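Local coordinates for uncharacterized protein (PDB 5IFF) that acts as a restriction DNA glycosylase, probably releasing adenine from its recognition site, and is bound here as a tetramer to nonspecific double-stranded DNA, at residues Leu16-Pro21 / Glu180-Glu185; Ala26-Glu31 / Tyr55-Ile60; Ser137-Gly142 / Val160-Thr165. The protein carries 2 engineered substitutions. All coordinates share one frame; numbering follows the deposited sequence.

How the contacts relate
The first residues build a small antiparallel sheet, and its strand 11-17 runs into segment 16-21, which waits for the far end of the chain. Strand 25-29 follows, and contact 2 closes a short loop of 23 residues when strand 54-59 returns antiparallel beside it. After the helices that come next, strands 140-147 and 154-163 form a hairpin, where contact 3 lies. Strand 181-186 finally reaches segment 16-21 and closes contact 1. Contacts 2 and 3 are thus in series, and both are nested inside the long loop of contact 1. Neighbouring strands 54-59 and 154-163 join them in one sheet, against which contact 1 packs the small sheet.

Contact 1 (Leu16-Pro21 / Glu180-Glu185); sequences LPITRP and EVVKYE. With nucleotides of chain C.
Ile18 and Val182 carry the apolar part of this antiparallel pairing, their side chains crossing at about a right angle. Ile18 keeps CG1 beside its backbone N (chi1 -63°) and folds CD1 back (chi2 -57°). Both atoms then meet the two Val182 methyls: Ile18 CG1 lies 3.4 Å from Val182 CG1, and Ile18 CD1 lies 3.5 Å from Val182 CG2, both tight for carbon pairs. Leu16 and Val182 form a hydrogen-bonded pair, with Leu16 N 2.9 Å from Val182 O and Val182 N 2.8 Å from Leu16 O. Two residues on, past the non-hydrogen-bonded pair of Pro17 and Val181, Ile18 N still bonds Glu180 O at 3.1 Å. Glu180 O also accepts from a water at 2.7 Å, which in turn bonds Thr19 OG1. The Glu180 carboxylate turns away to a salt bridge with Arg174 and a hydrogen bond from the backbone N of Arg177. Beyond the pairing, OP2 of DC14 of chain C sits over the centre of the Arg20 guanidinium, 3.2 Å from Arg20 CZ, while Arg20 NE binds Asn179. Strand 11-17 is the middle member of its three-stranded sheet; Leu16, Ile18 and Val182 all press on strand 54-59, and Pro17 touches Ile25 of strand 25-29.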
# COMPACT_ATOMS: atom_id res chain seq x y z
N LEU A 16 -16.98 15.72 -10.42
CA LEU A 16 -15.94 14.74 -10.69
C LEU A 16 -14.59 15.40 -10.82
O LEU A 16 -14.45 16.44 -11.50
CB LEU A 16 -16.26 13.99 -11.99
CG LEU A 16 -17.55 13.16 -11.98
CD1 LEU A 16 -17.82 12.69 -13.35
CD2 LEU A 16 -17.39 11.96 -11.07
N PRO A 17 -13.58 14.80 -10.17
CA PRO A 17 -12.20 15.25 -10.30
C PRO A 17 -11.68 14.94 -11.69
O PRO A 17 -11.96 13.88 -12.28
CB PRO A 17 -11.45 14.43 -9.26
CG PRO A 17 -12.24 13.15 -9.19
CD PRO A 17 -13.69 13.56 -9.38
N ILE A 18 -10.93 15.88 -12.21
CA ILE A 18 -10.36 15.78 -13.54
C ILE A 18 -8.84 15.55 -13.52
O ILE A 18 -8.23 15.31 -14.57
CB ILE A 18 -10.71 17.09 -14.32
CG1 ILE A 18 -12.21 17.17 -14.43
CG2 ILE A 18 -10.26 17.06 -15.72
CD1 ILE A 18 -12.74 15.95 -15.09
N THR A 19 -8.21 15.73 -12.37
CA THR A 19 -6.74 15.80 -12.34
C THR A 19 -6.03 14.78 -11.47
O THR A 19 -4.80 14.68 -11.51
CB THR A 19 -6.22 17.18 -11.85
OG1 THR A 19 -6.62 17.39 -10.48
CG2 THR A 19 -6.74 18.32 -12.73
N ARG A 20 -6.74 14.05 -10.62
CA ARG A 20 -5.95 13.15 -9.75
C ARG A 20 -6.29 11.74 -10.12
O ARG A 20 -7.05 11.12 -9.41
CB ARG A 20 -6.23 13.40 -8.27
CG ARG A 20 -5.90 14.80 -7.79
CD ARG A 20 -4.69 14.79 -6.89
NE ARG A 20 -4.89 15.62 -5.70
CZ ARG A 20 -5.26 15.16 -4.51
NH1 ARG A 20 -5.41 16.00 -3.49
NH2 ARG A 20 -5.49 13.86 -4.33
N PRO A 21 -5.75 11.24 -11.24
CA PRO A 21 -6.37 10.02 -11.76
C PRO A 21 -6.15 8.83 -10.78
O PRO A 21 -5.14 8.73 -10.12
CB PRO A 21 -5.68 9.80 -13.10
CG PRO A 21 -4.37 10.59 -13.00
CD PRO A 21 -4.65 11.73 -12.09
N GLU A 180 -8.91 20.41 -10.06
CA GLU A 180 -10.15 20.82 -10.72
C GLU A 180 -11.24 19.77 -10.57
O GLU A 180 -11.01 18.58 -10.76
CB GLU A 180 -9.89 21.10 -12.20
CG GLU A 180 -11.18 21.34 -13.00
CD GLU A 180 -11.20 22.67 -13.71
OE1 GLU A 180 -10.11 23.26 -13.83
OE2 GLU A 180 -12.30 23.11 -14.14
N VAL A 181 -12.45 20.25 -10.26
CA VAL A 181 -13.63 19.43 -10.24
C VAL A 181 -14.67 19.96 -11.27
O VAL A 181 -14.91 21.16 -11.32
CB VAL A 181 -14.20 19.44 -8.83
CG1 VAL A 181 -15.58 18.94 -8.83
CG2 VAL A 181 -13.26 18.62 -7.87
N VAL A 182 -15.23 19.08 -12.12
CA VAL A 182 -16.18 19.53 -13.12
C VAL A 182 -17.56 19.01 -12.78
O VAL A 182 -17.70 18.13 -11.91
CB VAL A 182 -15.82 19.07 -14.55
CG1 VAL A 182 -14.46 19.70 -14.96
CG2 VAL A 182 -15.81 17.53 -14.61
N LYS A 183 -18.56 19.56 -13.45
CA LYS A 183 -19.96 19.31 -13.11
C LYS A 183 -20.63 18.60 -14.29
O LYS A 183 -20.48 19.01 -15.45
CB LYS A 183 -20.65 20.63 -12.76
CG LYS A 183 -22.13 20.46 -12.48
CD LYS A 183 -22.76 21.69 -11.80
CE LYS A 183 -23.20 22.76 -12.78
NZ LYS A 183 -24.13 23.72 -12.11
N TYR A 184 -21.36 17.53 -13.99
CA TYR A 184 -22.01 16.72 -15.00
C TYR A 184 -23.48 16.46 -14.64
O TYR A 184 -23.77 15.87 -13.58
CB TYR A 184 -21.27 15.38 -15.14
CG TYR A 184 -21.95 14.41 -16.07
CD1 TYR A 184 -22.09 14.70 -17.42
CD2 TYR A 184 -22.45 13.20 -15.60
CE1 TYR A 184 -22.75 13.82 -18.28
CE2 TYR A 184 -23.09 12.31 -16.46
CZ TYR A 184 -23.22 12.61 -17.80
OH TYR A 184 -23.87 11.72 -18.63
N GLU A 185 -24.40 16.81 -15.54
CA GLU A 185 -25.81 16.57 -15.26
C GLU A 185 -26.09 15.15 -15.70
O GLU A 185 -25.77 14.77 -16.83
CB GLU A 185 -26.71 17.59 -15.98
CG GLU A 185 -26.32 19.05 -15.64
CD GLU A 185 -27.15 20.14 -16.38
OE1 GLU A 185 -27.70 19.85 -17.45
OE2 GLU A 185 -27.24 21.28 -15.86
P DC C 14 -1.81 14.21 -1.98
OP1 DC C 14 -2.23 15.03 -0.83
OP2 DC C 14 -2.32 14.41 -3.36
O5' DC C 14 -0.23 14.28 -2.15
C5' DC C 14 0.61 13.89 -1.09
C4' DC C 14 1.95 13.41 -1.63
O4' DC C 14 1.74 12.25 -2.43
C3' DC C 14 2.69 14.37 -2.55
O3' DC C 14 3.63 15.11 -1.81
C2' DC C 14 3.40 13.44 -3.55
C1' DC C 14 2.91 12.05 -3.15
N1 DC C 14 2.65 11.17 -4.33
C2 DC C 14 3.65 10.26 -4.68
O2 DC C 14 4.66 10.19 -3.98
N3 DC C 14 3.49 9.49 -5.79
C4 DC C 14 2.40 9.59 -6.51
N4 DC C 14 2.29 8.78 -7.56
C5 DC C 14 1.34 10.53 -6.17
C6 DC C 14 1.51 11.30 -5.09
O HOH W 1 -9.09 17.00 -9.73

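Contact 2 (Ala26-Glu31 / Tyr55-Ile60); sequences AVKKIE and YIAWQI. Engineered in segment 26-31: Ala26 (natural residue Arg). Engineered in segment 55-60: Ala57 (natural residue Glu).
Ile30 lies across one face of the Tyr55 ring at the end of an antiparallel pair of strands, part of the strongly curved sheet known in R.PabI as the half-pipe fold. The two side chains cross at about a right angle. Ile30 CD1 stands 4.0 Å from the centroid of the Tyr55 ring, offset toward the rim and only 24° off the ring normal, a CH-pi contact. The ring atom nearest Ile30 CD1 is Tyr55 CD1, at 3.7 Å, while Ile30 CB reaches farther out to Tyr55 CE1. Tyr55 holds CG beside its own backbone N (chi1 -60°), which starts the ring off toward Ile30. Lys28 O lies at the ring edge, near its plane, and the ring of Phe140 meets that of Tyr55 with the planes at about 35°.

Lys28 stands on the same face of the sheet as Tyr55, Ala26 and Ala57. Its chain is extended beyond CG, and its apolar middle passes the Ala57 methyl. Ala26 and Ala57 are engineered, replacing an arginine and a glutamate. On the other face Val27 and Ile56 form the non-hydrogen-bonded pair between two hydrogen-bonded ones.

Lys28 and Tyr55 exchange backbone bonds, Lys28 N to Tyr55 O at 2.8 Å and Tyr55 N to Lys28 O at 2.9 Å. Ala26 and Ala57 exchange a like pair. Strand 154-163 flanks the other edge of strand 54-59, and the chain beyond leads to Gln59 and Ile60 of the adenine site, not occupied in this chain. Ala57 CB itself sits 3.6 Å from Lys28 CD and 3.5 Å from Ala26 O.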
# COMPACT_ATOMS: atom_id res chain seq x y z
N ALA A 26 -10.67 8.49 -13.73
CA ALA A 26 -9.52 9.04 -14.48
C ALA A 26 -9.94 9.45 -15.91
O ALA A 26 -10.84 8.85 -16.53
CB ALA A 26 -8.36 8.04 -14.54
N VAL A 27 -9.26 10.46 -16.44
CA VAL A 27 -9.46 10.92 -17.81
C VAL A 27 -8.76 9.93 -18.73
O VAL A 27 -7.61 9.51 -18.46
CB VAL A 27 -8.90 12.37 -17.98
CG1 VAL A 27 -8.98 12.87 -19.47
CG2 VAL A 27 -9.70 13.32 -17.10
N LYS A 28 -9.44 9.49 -19.78
CA LYS A 28 -8.89 8.50 -20.70
C LYS A 28 -9.17 8.92 -22.14
O LYS A 28 -10.14 9.61 -22.40
CB LYS A 28 -9.48 7.13 -20.42
CG LYS A 28 -9.01 6.54 -19.09
CD LYS A 28 -9.41 5.11 -18.97
CE LYS A 28 -8.74 4.43 -17.75
NZ LYS A 28 -9.54 3.21 -17.38
N LYS A 29 -8.33 8.47 -23.07
CA LYS A 29 -8.50 8.80 -24.48
C LYS A 29 -9.06 7.57 -25.16
O LYS A 29 -8.51 6.46 -25.02
CB LYS A 29 -7.17 9.23 -25.10
CG LYS A 29 -7.31 9.75 -26.52
CD LYS A 29 -5.96 10.22 -27.07
CE LYS A 29 -6.15 11.09 -28.30
NZ LYS A 29 -4.84 11.35 -28.97
N ILE A 30 -10.20 7.75 -25.83
CA ILE A 30 -10.81 6.67 -26.60
C ILE A 30 -10.99 7.18 -28.01
O ILE A 30 -11.98 7.85 -28.32
CB ILE A 30 -12.15 6.23 -26.00
CG1 ILE A 30 -12.01 6.04 -24.50
CG2 ILE A 30 -12.67 4.95 -26.71
CD1 ILE A 30 -13.38 5.83 -23.73
N GLU A 31 -10.03 6.87 -28.86
CA GLU A 31 -9.93 7.52 -30.16
C GLU A 31 -11.10 7.16 -31.03
O GLU A 31 -11.41 5.98 -31.21
CB GLU A 31 -8.62 7.15 -30.86
CG GLU A 31 -7.70 8.33 -31.02
CD GLU A 31 -6.38 7.92 -31.64
OE1 GLU A 31 -6.42 7.37 -32.76
OE2 GLU A 31 -5.33 8.14 -31.00
N TYR A 55 -12.51 11.27 -22.41
CA TYR A 55 -13.64 10.91 -21.54
C TYR A 55 -13.21 10.87 -20.10
O TYR A 55 -12.05 10.58 -19.78
CB TYR A 55 -14.20 9.52 -21.89
CG TYR A 55 -14.72 9.40 -23.31
CD1 TYR A 55 -13.84 9.40 -24.39
CD2 TYR A 55 -16.08 9.27 -23.55
CE1 TYR A 55 -14.32 9.28 -25.70
CE2 TYR A 55 -16.56 9.15 -24.85
CZ TYR A 55 -15.68 9.14 -25.91
OH TYR A 55 -16.15 9.03 -27.21
N ILE A 56 -14.18 11.05 -19.24
CA ILE A 56 -13.93 10.67 -17.84
C ILE A 56 -14.41 9.24 -17.67
O ILE A 56 -15.61 8.98 -17.85
CB ILE A 56 -14.69 11.56 -16.82
CG1 ILE A 56 -14.24 13.01 -16.89
CG2 ILE A 56 -14.44 11.02 -15.40
CD1 ILE A 56 -15.23 13.92 -16.25
N ALA A 57 -13.49 8.34 -17.36
CA ALA A 57 -13.78 6.95 -17.11
C ALA A 57 -13.98 6.72 -15.62
O ALA A 57 -13.06 6.89 -14.84
CB ALA A 57 -12.62 6.07 -17.63
N TRP A 58 -15.18 6.28 -15.25
CA TRP A 58 -15.58 6.17 -13.89
C TRP A 58 -16.00 4.73 -13.64
O TRP A 58 -17.02 4.26 -14.22
CB TRP A 58 -16.71 7.12 -13.62
CG TRP A 58 -17.24 7.19 -12.18
CD1 TRP A 58 -16.71 6.60 -11.04
CD2 TRP A 58 -18.43 7.91 -11.75
NE1 TRP A 58 -17.49 6.94 -9.95
CE2 TRP A 58 -18.52 7.73 -10.34
CE3 TRP A 58 -19.37 8.70 -12.41
CZ2 TRP A 58 -19.57 8.31 -9.60
CZ3 TRP A 58 -20.42 9.27 -11.66
CH2 TRP A 58 -20.51 9.06 -10.27
N GLN A 59 -15.22 4.05 -12.83
CA GLN A 59 -15.57 2.70 -12.38
C GLN A 59 -16.54 2.90 -11.25
O GLN A 59 -16.13 3.13 -10.09
CB GLN A 59 -14.32 1.90 -11.94
CG GLN A 59 -14.62 0.46 -11.72
CD GLN A 59 -14.78 0.16 -10.25
OE1 GLN A 59 -13.83 0.29 -9.48
NE2 GLN A 59 -15.99 -0.21 -9.84
N ILE A 60 -17.82 2.80 -11.58
CA ILE A 60 -18.87 3.28 -10.69
C ILE A 60 -19.44 2.12 -9.84
O ILE A 60 -19.42 0.95 -10.25
CB ILE A 60 -19.97 3.96 -11.50
CG1 ILE A 60 -20.93 4.73 -10.58
CG2 ILE A 60 -20.73 2.94 -12.39
CD1 ILE A 60 -21.94 5.62 -11.38

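Contact 3 (Ser137-Gly142 / Val160-Thr165); sequences SGEFIG and VCIPLT
Glu139 crosses Pro163 at about a right angle. Glu139 CB lies 3.8 Å from Cys161 O. With CG beside the backbone N (chi1 -69°), Glu139 CG packs on Pro163 CD at 3.8 Å. A bend at chi2 (86°) then turns CD off the extended course. At the tip, Glu139 OE1 uses its syn lone pair to accept a 2.6 Å bond from Ser137 OG, and OE2 bonds Tyr184 OH and Asn166 ND2. An alanine here would probably leave Ser137, Tyr184 and Asn166 without this shared acceptor and open a gap beside the Pro163 ring. The contact lies at the open end of the beta hairpin of strands 140-147 and 154-163, where Phe140 and Cys161 form a hydrogen-bonded pair: Phe140 N to Cys161 O is 3.0 Å, Cys161 N to Phe140 O 2.9 Å. Phe140 CB and Cys161 CB touch at 3.9 Å, with Cys161 CB at the edge of the Phe140 ring. Gly138 O lies over the centre of one ring face, and Lys132 makes a cation-pi contact with the ring. Pro163 CG sits 3.5 Å from Gly138 O, and Gly138 has backbone angles that call for glycine.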
# COMPACT_ATOMS: atom_id res chain seq x y z
N SER A 137 -26.16 10.88 -26.45
CA SER A 137 -25.37 12.07 -26.12
C SER A 137 -23.84 11.79 -25.96
O SER A 137 -23.06 12.70 -25.65
CB SER A 137 -25.94 12.73 -24.87
OG SER A 137 -26.22 11.76 -23.84
N GLY A 138 -23.43 10.55 -26.20
CA GLY A 138 -22.00 10.21 -26.34
C GLY A 138 -21.42 9.37 -25.20
O GLY A 138 -20.29 8.83 -25.32
N GLU A 139 -22.16 9.23 -24.10
CA GLU A 139 -21.66 8.47 -22.95
C GLU A 139 -21.58 6.99 -23.32
O GLU A 139 -22.41 6.52 -24.09
CB GLU A 139 -22.54 8.65 -21.69
CG GLU A 139 -22.49 10.04 -21.05
CD GLU A 139 -23.49 11.04 -21.69
OE1 GLU A 139 -24.18 10.69 -22.69
OE2 GLU A 139 -23.57 12.17 -21.19
N PHE A 140 -20.59 6.27 -22.78
CA PHE A 140 -20.47 4.83 -22.98
C PHE A 140 -20.73 4.15 -21.65
O PHE A 140 -20.27 4.64 -20.63
CB PHE A 140 -19.05 4.42 -23.45
CG PHE A 140 -18.72 4.86 -24.85
CD1 PHE A 140 -19.49 4.43 -25.91
CD2 PHE A 140 -17.63 5.69 -25.11
CE1 PHE A 140 -19.18 4.80 -27.22
CE2 PHE A 140 -17.33 6.08 -26.41
CZ PHE A 140 -18.10 5.64 -27.46
N ILE A 141 -21.41 3.02 -21.68
CA ILE A 141 -21.53 2.20 -20.46
C ILE A 141 -20.89 0.89 -20.80
O ILE A 141 -21.30 0.26 -21.77
CB ILE A 141 -22.97 1.95 -20.04
CG1 ILE A 141 -23.64 3.26 -19.64
CG2 ILE A 141 -23.05 0.87 -18.86
CD1 ILE A 141 -24.55 3.84 -20.79
N GLY A 142 -19.84 0.50 -20.05
CA GLY A 142 -19.11 -0.71 -20.36
C GLY A 142 -19.09 -1.72 -19.18
O GLY A 142 -19.11 -1.31 -18.02
N VAL A 160 -18.70 3.95 -16.53
CA VAL A 160 -19.34 4.89 -17.48
C VAL A 160 -18.22 5.82 -17.98
O VAL A 160 -17.35 6.24 -17.20
CB VAL A 160 -20.49 5.70 -16.83
CG1 VAL A 160 -19.99 6.38 -15.59
CG2 VAL A 160 -21.07 6.71 -17.81
N CYS A 161 -18.20 6.08 -19.28
CA CYS A 161 -17.19 6.95 -19.88
C CYS A 161 -17.95 8.20 -20.35
O CYS A 161 -18.79 8.09 -21.24
CB CYS A 161 -16.51 6.29 -21.08
SG CYS A 161 -15.45 4.90 -20.50
N ILE A 162 -17.63 9.33 -19.73
CA ILE A 162 -18.37 10.58 -19.92
C ILE A 162 -17.55 11.51 -20.81
O ILE A 162 -16.49 11.91 -20.39
CB ILE A 162 -18.62 11.29 -18.60
CG1 ILE A 162 -19.56 10.41 -17.69
CG2 ILE A 162 -19.39 12.60 -18.89
CD1 ILE A 162 -19.49 10.77 -16.19
N PRO A 163 -18.05 11.89 -21.99
CA PRO A 163 -17.24 12.83 -22.82
C PRO A 163 -16.93 14.15 -22.11
O PRO A 163 -17.83 14.75 -21.49
CB PRO A 163 -18.12 13.08 -24.05
CG PRO A 163 -19.07 11.82 -24.10
CD PRO A 163 -19.31 11.50 -22.65
N LEU A 164 -15.69 14.60 -22.18
CA LEU A 164 -15.36 15.90 -21.59
C LEU A 164 -16.20 17.02 -22.22
O LEU A 164 -16.34 18.10 -21.65
CB LEU A 164 -13.89 16.25 -21.76
CG LEU A 164 -12.91 15.45 -20.87
CD1 LEU A 164 -11.52 16.14 -21.08
CD2 LEU A 164 -13.33 15.45 -19.42
N THR A 165 -16.73 16.78 -23.41
CA THR A 165 -17.50 17.85 -24.06
C THR A 165 -18.85 17.98 -23.37
O THR A 165 -19.63 18.86 -23.71
CB THR A 165 -17.73 17.59 -25.54
OG1 THR A 165 -18.27 16.27 -25.69
CG2 THR A 165 -16.45 17.68 -26.31